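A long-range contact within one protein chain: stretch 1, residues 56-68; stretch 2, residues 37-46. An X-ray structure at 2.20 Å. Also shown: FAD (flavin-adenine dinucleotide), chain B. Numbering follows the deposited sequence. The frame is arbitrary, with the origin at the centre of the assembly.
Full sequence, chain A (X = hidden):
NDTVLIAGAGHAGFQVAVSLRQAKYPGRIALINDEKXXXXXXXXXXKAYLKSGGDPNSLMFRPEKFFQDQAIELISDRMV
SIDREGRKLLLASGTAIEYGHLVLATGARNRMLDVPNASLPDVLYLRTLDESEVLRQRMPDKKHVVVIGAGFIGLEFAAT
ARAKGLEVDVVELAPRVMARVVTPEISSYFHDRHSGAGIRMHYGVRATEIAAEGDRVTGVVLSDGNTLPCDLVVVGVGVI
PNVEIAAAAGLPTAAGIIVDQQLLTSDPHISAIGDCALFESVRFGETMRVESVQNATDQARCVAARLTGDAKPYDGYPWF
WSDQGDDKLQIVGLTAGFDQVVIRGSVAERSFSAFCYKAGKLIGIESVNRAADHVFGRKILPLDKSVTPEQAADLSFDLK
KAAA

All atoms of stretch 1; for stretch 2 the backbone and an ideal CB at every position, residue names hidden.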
# COMPACT_ATOMS: atom_id res chain seq x y z
N PRO A 56 20.16 7.52 -5.40
CA PRO A 56 19.38 7.28 -6.61
C PRO A 56 18.65 5.95 -6.70
O PRO A 56 17.42 5.91 -6.78
CB PRO A 56 20.41 7.46 -7.72
CG PRO A 56 21.23 8.58 -7.20
CD PRO A 56 21.44 8.18 -5.74
N ASN A 57 19.40 4.85 -6.70
CA ASN A 57 18.79 3.53 -6.79
C ASN A 57 19.10 2.64 -5.60
O ASN A 57 19.54 1.50 -5.76
CB ASN A 57 19.22 2.85 -8.10
CG ASN A 57 18.61 3.49 -9.33
OD1 ASN A 57 18.83 4.67 -9.61
ND2 ASN A 57 17.83 2.72 -10.08
N SER A 58 18.86 3.15 -4.40
CA SER A 58 19.09 2.39 -3.19
C SER A 58 17.84 1.60 -2.83
O SER A 58 17.84 0.79 -1.90
CB SER A 58 19.48 3.33 -2.04
OG SER A 58 18.60 4.44 -1.98
N LEU A 59 16.77 1.82 -3.59
CA LEU A 59 15.49 1.15 -3.37
C LEU A 59 15.17 0.12 -4.46
O LEU A 59 14.13 -0.54 -4.40
CB LEU A 59 14.37 2.18 -3.30
CG LEU A 59 14.51 3.32 -2.28
CD1 LEU A 59 13.28 4.22 -2.37
CD2 LEU A 59 14.68 2.76 -0.88
N MET A 60 16.04 -0.00 -5.45
CA MET A 60 15.85 -0.95 -6.54
C MET A 60 15.65 -2.38 -6.03
O MET A 60 16.30 -2.80 -5.07
CB MET A 60 17.06 -0.92 -7.49
CG MET A 60 18.39 -1.18 -6.78
SD MET A 60 19.78 -1.59 -7.88
CE MET A 60 20.25 -0.00 -8.49
N PHE A 61 14.76 -3.13 -6.67
CA PHE A 61 14.53 -4.52 -6.27
C PHE A 61 15.81 -5.30 -6.54
O PHE A 61 16.41 -5.87 -5.63
CB PHE A 61 13.38 -5.14 -7.08
CG PHE A 61 12.01 -4.73 -6.61
CD1 PHE A 61 11.15 -4.04 -7.46
CD2 PHE A 61 11.57 -5.06 -5.33
CE1 PHE A 61 9.87 -3.69 -7.03
CE2 PHE A 61 10.30 -4.71 -4.90
CZ PHE A 61 9.44 -4.03 -5.75
N ARG A 62 16.21 -5.33 -7.81
CA ARG A 62 17.42 -6.00 -8.26
C ARG A 62 18.17 -5.02 -9.16
O ARG A 62 17.58 -4.06 -9.66
CB ARG A 62 17.10 -7.27 -9.06
CG ARG A 62 16.23 -8.28 -8.33
CD ARG A 62 16.88 -8.78 -7.05
NE ARG A 62 15.87 -9.23 -6.09
CZ ARG A 62 15.17 -10.35 -6.20
NH1 ARG A 62 15.36 -11.16 -7.23
NH2 ARG A 62 14.24 -10.64 -5.30
N PRO A 63 19.47 -5.24 -9.36
CA PRO A 63 20.22 -4.32 -10.23
C PRO A 63 19.90 -4.55 -11.71
O PRO A 63 19.33 -5.58 -12.08
CB PRO A 63 21.67 -4.62 -9.88
CG PRO A 63 21.64 -6.07 -9.52
CD PRO A 63 20.38 -6.18 -8.69
N GLU A 64 20.26 -3.59 -12.54
CA GLU A 64 20.00 -3.65 -13.97
C GLU A 64 20.38 -4.98 -14.64
O GLU A 64 19.61 -5.53 -15.44
CB GLU A 64 20.73 -2.49 -14.66
CG GLU A 64 20.52 -2.41 -16.15
CD GLU A 64 20.69 -1.00 -16.68
OE1 GLU A 64 21.63 -0.30 -16.22
OE2 GLU A 64 19.89 -0.58 -17.55
N LYS A 65 21.56 -5.50 -14.31
CA LYS A 65 22.04 -6.75 -14.88
C LYS A 65 21.10 -7.94 -14.64
O LYS A 65 21.12 -8.92 -15.39
CB LYS A 65 23.43 -7.09 -14.32
CG LYS A 65 23.99 -8.41 -14.82
CD LYS A 65 25.37 -8.67 -14.26
CE LYS A 65 25.93 -9.97 -14.82
NZ LYS A 65 25.97 -9.96 -16.31
N PHE A 66 20.30 -7.85 -13.59
CA PHE A 66 19.37 -8.92 -13.24
C PHE A 66 18.38 -9.25 -14.35
O PHE A 66 18.19 -10.41 -14.71
CB PHE A 66 18.59 -8.55 -11.98
CG PHE A 66 17.51 -9.55 -11.62
CD1 PHE A 66 17.84 -10.76 -11.02
CD2 PHE A 66 16.18 -9.28 -11.91
CE1 PHE A 66 16.85 -11.68 -10.69
CE2 PHE A 66 15.18 -10.20 -11.59
CZ PHE A 66 15.52 -11.41 -10.98
N PHE A 67 17.73 -8.22 -14.89
CA PHE A 67 16.73 -8.40 -15.93
C PHE A 67 17.28 -9.04 -17.20
O PHE A 67 16.56 -9.75 -17.91
CB PHE A 67 16.07 -7.06 -16.25
CG PHE A 67 15.43 -6.41 -15.06
CD1 PHE A 67 16.20 -5.66 -14.16
CD2 PHE A 67 14.09 -6.62 -14.78
CE1 PHE A 67 15.63 -5.13 -13.01
CE2 PHE A 67 13.51 -6.09 -13.62
CZ PHE A 67 14.28 -5.35 -12.73
N GLN A 68 18.56 -8.80 -17.47
CA GLN A 68 19.22 -9.36 -18.65
C GLN A 68 19.48 -10.85 -18.42
O GLN A 68 19.13 -11.68 -19.25
CB GLN A 68 20.53 -8.62 -18.90
CG GLN A 68 20.39 -7.10 -18.79
CD GLN A 68 21.69 -6.35 -19.07
OE1 GLN A 68 22.75 -6.71 -18.55
NE2 GLN A 68 21.60 -5.30 -19.89
N UNK A 37 13.00 4.80 -13.34
CA UNK A 37 13.75 4.11 -12.30
C UNK A 37 13.65 2.62 -12.51
O UNK A 37 12.68 2.12 -13.06
CB UNK A 37 13.24 4.49 -10.91
N UNK A 38 14.68 1.91 -12.07
CA UNK A 38 14.66 0.46 -12.17
C UNK A 38 13.56 0.11 -11.18
O UNK A 38 13.34 0.85 -10.22
CB UNK A 38 16.00 -0.20 -11.86
N UNK A 39 12.84 -1.00 -11.40
CA UNK A 39 11.78 -1.39 -10.47
C UNK A 39 12.26 -1.18 -9.03
O UNK A 39 13.35 -1.63 -8.68
CB UNK A 39 11.37 -2.85 -10.70
N UNK A 40 11.46 -0.51 -8.21
CA UNK A 40 11.88 -0.24 -6.84
C UNK A 40 10.85 -0.51 -5.74
O UNK A 40 9.67 -0.72 -6.00
CB UNK A 40 12.31 1.23 -6.75
N UNK A 41 11.33 -0.49 -4.50
CA UNK A 41 10.51 -0.74 -3.32
C UNK A 41 9.77 0.52 -2.87
O UNK A 41 10.32 1.61 -2.86
CB UNK A 41 11.38 -1.27 -2.18
N UNK A 42 8.51 0.34 -2.47
CA UNK A 42 7.68 1.44 -2.00
C UNK A 42 7.76 1.72 -0.50
O UNK A 42 7.90 2.86 -0.07
CB UNK A 42 6.22 1.15 -2.37
N UNK A 43 7.70 0.67 0.34
CA UNK A 43 7.75 0.84 1.79
C UNK A 43 8.77 1.83 2.35
O UNK A 43 8.44 2.62 3.24
CB UNK A 43 8.02 -0.53 2.42
N UNK A 44 10.01 1.80 1.85
CA UNK A 44 11.02 2.73 2.36
C UNK A 44 10.78 4.21 2.02
O UNK A 44 11.38 5.09 2.63
CB UNK A 44 12.39 2.32 1.82
N UNK A 45 9.91 4.46 1.04
CA UNK A 45 9.62 5.82 0.58
C UNK A 45 9.13 6.80 1.65
O UNK A 45 9.45 7.99 1.60
CB UNK A 45 8.57 5.75 -0.53
N UNK A 46 8.35 6.31 2.60
CA UNK A 46 7.83 7.15 3.67
C UNK A 46 8.52 6.79 4.97
O UNK A 46 8.08 7.19 6.06
CB UNK A 46 6.31 7.00 3.80
PA FAD B . 2.88 -0.33 -7.44
O1A FAD B . 2.26 1.00 -7.21
O2A FAD B . 3.98 -0.71 -6.76
O5B FAD B . 3.39 -0.12 -8.88
C5B FAD B . 2.54 0.26 -10.01
C4B FAD B . 3.55 0.62 -11.12
O4B FAD B . 2.81 0.58 -12.40
C3B FAD B . 4.16 2.03 -11.04
O3B FAD B . 5.54 2.13 -11.21
C2B FAD B . 3.31 2.79 -12.02
O2B FAD B . 3.88 3.99 -12.45
C1B FAD B . 3.20 1.79 -13.13
N9A FAD B . 2.10 1.97 -14.09
C8A FAD B . 0.84 2.42 -13.83
N7A FAD B . 0.07 2.47 -14.91
C5A FAD B . 0.87 2.04 -15.93
C6A FAD B . 0.61 1.87 -17.38
N6A FAD B . -0.53 2.14 -17.97
N1A FAD B . 1.68 1.39 -18.10
C2A FAD B . 2.90 1.10 -17.53
N3A FAD B . 3.21 1.23 -16.22
C4A FAD B . 2.16 1.70 -15.46
N1 FAD B . 2.71 -1.97 1.96
C2 FAD B . 3.08 -2.75 2.98
O2 FAD B . 2.67 -3.86 3.09
N3 FAD B . 3.98 -2.29 4.00
C4 FAD B . 4.52 -1.01 3.96
O4 FAD B . 5.29 -0.66 4.84
C4X FAD B . 4.13 -0.16 2.85
N5 FAD B . 4.63 1.10 2.76
C5X FAD B . 4.24 1.88 1.68
C6 FAD B . 4.79 3.19 1.60
C7 FAD B . 4.47 4.05 0.56
C7M FAD B . 5.08 5.43 0.51
C8 FAD B . 3.54 3.60 -0.49
C8M FAD B . 3.14 4.48 -1.65
C9 FAD B . 2.98 2.31 -0.41
C9A FAD B . 3.33 1.45 0.66
N10 FAD B . 2.81 0.09 0.80
C10 FAD B . 3.19 -0.70 1.85
C1' FAD B . 1.87 -0.38 -0.25
C2' FAD B . 2.65 -1.11 -1.39
O2' FAD B . 3.63 -0.23 -1.88
C3' FAD B . 1.65 -1.48 -2.47
O3' FAD B . 0.69 -2.39 -1.93
C4' FAD B . 2.38 -2.14 -3.63
O4' FAD B . 3.37 -1.23 -4.18
C5' FAD B . 1.36 -2.49 -4.69
O5' FAD B . 2.15 -3.13 -5.90
P FAD B . 1.67 -2.89 -7.30
O1P FAD B . 2.70 -3.70 -8.13
O2P FAD B . 0.34 -3.23 -7.52
O3P FAD B . 1.78 -1.46 -7.64

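The two stretches meet at a single beta bridge, centred where the CA of M60 lies 4.0 Å from the CA of position 40.

Position 37 has extended backbone angles, and its CA-to-CB bond runs sideways. The ideal CB stays 5.0 Å from N57 ND2, so stretch 1 sets little limit and many side chains would suit. The residue is H37, which makes no close contact here.

At position 38 the CA-to-CB bond points toward stretch 1. The ideal CB lies 3.9 Å from N57 ND2 and 4.6 Å from M60 CB. A medium-sized aliphatic chain would fill this space; a polar one could instead address the N57 amide. The residue is L38, in an m,t rotamer. Its CD1 packs 3.6 Å from M60 CE and also comes within 3.3 Å of N57 ND2, so the leucine takes the apolar option beside an amide.

Position 39 also points toward stretch 1, with its ideal CB 3.5 Å from F61 CD1 and 4.3 Å from F67 CZ. The space between two aromatic rings favours something compact and apolar, and a phi of -43° is compatible with proline. P39 is found, its CB 3.6 Å from F61 CD1 and its CD 3.6 Å from F67 CZ. F61 N donates to P39 O at 2.9 Å, and water 1 donates to the same P39 O at 2.7 Å while accepting from R62 N at 3.1 Å, a bridge between the two backbones.

At position 40 the CA-to-CB bond points away, although the ideal CB is 3.5 Å from L59 O. Stretch 1 therefore constrains the root of the side chain but hardly its end, and large groups are possible. Y40 has chi1 p, and its CB packs 4.1 Å from L59 CB; its backbone C lies over one face of the F61 ring.

Position 41 presents its backbone N to the L59 carbonyl, while the CA-to-CB bond runs sideways. A flexible chain with a donor could turn back to that acceptor, though an aliphatic one could lie beside F61. Q41 does both: Q41 N donates to L59 O at 2.8 Å, Q41 NE2 adds a weak hydrogen bond to L59 O at 3.2 Å, and its CG lies 3.9 Å from F61 CE2.

At position 42 the CA-to-CB bond points away, leaving a long or polar chain free to extend; R42 reaches the cofactor, with NH2 3.0 Å from FAD O3B. At position 43 stretch 1 sets no limit, and a phi of -43° allows proline among others; the residue is P43, its CA 3.3 Å from FAD N5.

Position 44 turns toward L59, its ideal CB 3.6 Å from L59 CD2, so a small apolar group suits. P44 supplies it, CB to L59 CD2 at 3.6 Å. At position 45 the CA-to-CB bond runs sideways and the ideal CB is 5.3 Å from L59 CD1, leaving room for a branched aliphatic chain; L45 closes the gap, CD2 to L59 CD1 at 3.5 Å. Position 46 is unrestricted by stretch 1 and is S46.

Stretch 2 (37-46) HLPYQRPPLS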
# COMPACT_ATOMS: atom_id res chain seq x y z
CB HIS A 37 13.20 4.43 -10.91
CG HIS A 37 13.22 5.88 -10.57
ND1 HIS A 37 12.10 6.68 -10.67
CD2 HIS A 37 14.22 6.69 -10.14
CE1 HIS A 37 12.41 7.91 -10.32
NE2 HIS A 37 13.69 7.95 -9.99
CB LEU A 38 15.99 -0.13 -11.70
CG LEU A 38 17.27 0.37 -12.39
CD1 LEU A 38 18.48 -0.15 -11.64
CD2 LEU A 38 17.28 -0.08 -13.84
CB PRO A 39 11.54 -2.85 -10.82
CG PRO A 39 11.74 -2.84 -12.30
CD PRO A 39 12.99 -2.01 -12.47
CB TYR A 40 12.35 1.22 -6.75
CG TYR A 40 11.26 2.24 -7.02
CD1 TYR A 40 10.52 2.78 -5.97
CD2 TYR A 40 10.98 2.66 -8.32
CE1 TYR A 40 9.52 3.73 -6.20
CE2 TYR A 40 9.98 3.61 -8.56
CZ TYR A 40 9.26 4.14 -7.50
OH TYR A 40 8.28 5.09 -7.71
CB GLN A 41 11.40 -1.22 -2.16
CG GLN A 41 12.32 -2.39 -2.48
CD GLN A 41 13.44 -2.54 -1.46
OE1 GLN A 41 13.19 -2.77 -0.27
NE2 GLN A 41 14.68 -2.41 -1.91
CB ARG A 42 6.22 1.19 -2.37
CG ARG A 42 5.78 1.83 -3.68
CD ARG A 42 6.51 1.23 -4.86
NE ARG A 42 6.20 1.92 -6.10
CZ ARG A 42 6.73 1.61 -7.28
NH1 ARG A 42 7.60 0.61 -7.35
NH2 ARG A 42 6.42 2.28 -8.37
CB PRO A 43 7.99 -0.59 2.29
CG PRO A 43 7.25 -1.41 1.28
CD PRO A 43 7.69 -0.76 -0.02
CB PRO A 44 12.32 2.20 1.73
CG PRO A 44 12.02 0.74 1.48
CD PRO A 44 10.62 0.80 0.96
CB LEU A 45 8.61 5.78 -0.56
CG LEU A 45 9.11 5.13 -1.86
CD1 LEU A 45 7.95 5.01 -2.84
CD2 LEU A 45 10.23 5.98 -2.45
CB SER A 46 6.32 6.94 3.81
OG SER A 46 6.03 5.57 3.95
O HOH W 1 14.79 -3.52 -9.92
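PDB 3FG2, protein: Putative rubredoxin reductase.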